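Side-chain contact in VirK protein (Legionella pneumophila, PDB 5XTA), which is of unknown molecular function but belongs to the VirK family and is probably exported by type II secretion: residues T93-A97 with S98-R102. The protein carries 3 engineered substitutions. Residues are numbered along the deposited sequence; the frame is centred on the assembly and turned at random.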
# COMPACT_ATOMS: atom_id res chain seq x y z
N THR A 93 13.94 13.15 -1.57
CA THR A 93 15.20 12.84 -0.95
C THR A 93 15.57 11.42 -1.33
O THR A 93 14.77 10.46 -1.15
CB THR A 93 15.09 13.01 0.58
OG1 THR A 93 14.79 14.38 0.88
CG2 THR A 93 16.38 12.62 1.28
N VAL A 94 16.77 11.25 -1.86
CA VAL A 94 17.16 9.95 -2.36
C VAL A 94 18.04 9.28 -1.31
O VAL A 94 19.04 9.87 -0.87
CB VAL A 94 17.87 10.05 -3.71
CG1 VAL A 94 18.18 8.68 -4.24
CG2 VAL A 94 17.02 10.81 -4.72
N LEU A 95 17.66 8.06 -0.93
CA LEU A 95 18.28 7.29 0.15
C LEU A 95 18.73 5.91 -0.31
O LEU A 95 18.02 5.24 -1.03
CB LEU A 95 17.28 7.13 1.28
CG LEU A 95 16.67 8.43 1.82
CD1 LEU A 95 15.37 8.10 2.52
CD2 LEU A 95 17.62 9.16 2.75
N ASN A 96 19.92 5.49 0.11
CA ASN A 96 20.38 4.12 -0.11
C ASN A 96 19.44 3.21 0.68
O ASN A 96 19.22 3.42 1.88
CB ASN A 96 21.83 3.98 0.34
CG ASN A 96 22.37 2.60 0.11
OD1 ASN A 96 21.91 1.64 0.71
ND2 ASN A 96 23.31 2.49 -0.78
N ALA A 97 18.86 2.22 0.02
CA ALA A 97 17.82 1.40 0.66
C ALA A 97 18.40 0.53 1.76
O ALA A 97 17.74 0.25 2.74
CB ALA A 97 17.13 0.54 -0.37
N SER A 98 19.65 0.11 1.58
CA SER A 98 20.32 -0.74 2.55
C SER A 98 20.75 0.05 3.79
O SER A 98 20.46 -0.34 4.92
CB SER A 98 21.52 -1.43 1.90
OG SER A 98 22.00 -2.45 2.75
N SER A 99 21.44 1.16 3.55
CA SER A 99 22.06 1.93 4.63
C SER A 99 21.26 3.14 5.11
O SER A 99 21.46 3.61 6.23
CB SER A 99 23.45 2.40 4.18
OG SER A 99 23.37 3.44 3.22
N TYR A 100 20.37 3.65 4.27
CA TYR A 100 19.68 4.92 4.53
C TYR A 100 20.54 6.19 4.42
O TYR A 100 20.07 7.27 4.78
CB TYR A 100 18.89 4.92 5.84
CG TYR A 100 17.58 4.20 5.68
CD1 TYR A 100 16.53 4.75 4.93
CD2 TYR A 100 17.40 2.94 6.24
CE1 TYR A 100 15.33 4.08 4.79
CE2 TYR A 100 16.21 2.26 6.11
CZ TYR A 100 15.18 2.83 5.37
OH TYR A 100 14.03 2.10 5.22
N GLU A 101 21.74 6.07 3.89
CA GLU A 101 22.58 7.24 3.64
C GLU A 101 21.87 8.08 2.56
O GLU A 101 21.34 7.52 1.59
CB GLU A 101 24.01 6.80 3.23
CG GLU A 101 24.80 7.76 2.31
CD GLU A 101 25.98 7.11 1.59
OE1 GLU A 101 26.32 5.95 1.89
OE2 GLU A 101 26.58 7.76 0.70
N ARG A 102 21.86 9.40 2.75
CA ARG A 102 21.27 10.35 1.80
C ARG A 102 22.20 10.52 0.60
O ARG A 102 23.36 10.86 0.77
CB ARG A 102 21.04 11.70 2.51
CG ARG A 102 20.28 12.75 1.68
CD ARG A 102 20.09 14.07 2.44
NE ARG A 102 20.01 15.25 1.54
CZ ARG A 102 21.04 15.76 0.85
NH1 ARG A 102 22.25 15.21 0.92
NH2 ARG A 102 20.86 16.84 0.07
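Asn96 uses its side-chain oxygen to tie together Ser98 and Ser99 in the turn of the beta hairpin that joins strand 87-96 to strand 102-111 in the antiparallel sheet. With CG anti to the backbone N (chi1 -178°), OD1 reaches across the turn. Ser99 N gives Asn96 OD1 a nearly straight bond of 2.9 Å, coming from above the carbonyl plane of the amide, and Ser98 N adds a weak, bent one, so two donors grip a single oxygen. Two backbone bonds close the same turn: Tyr100 N to Asn96 O at 2.7 Å, and Asn96 N to Glu101 O.

Ser99 OG comes up against the same side chain, 3.3 Å from Asn96 CB. Set between its own N and carbonyl carbon (chi1 73°), Ser99 OG accepts from Glu101 N at 3.2 Å, an ST turn. Tyr100 has a left-handed backbone; Ala97 O lies over one face of its ring, offset toward the rim, and Leu95 CD1 lies at its edge. Pro73 of the second subunit packs on Tyr100, while Tyr100 of the third touches Ala97, which places the hairpin tip at subunit interfaces.

Farther down, Leu95 and Arg102 form a non-hydrogen-bonded pair. Arg102 is extended from CG to NE, and its NH2 is hydrogen-bonded to Ser105 OG. The side chains of Arg102 and Thr93 cross at about a right angle, with Arg102 CG 3.9 Å from Thr93 CG2.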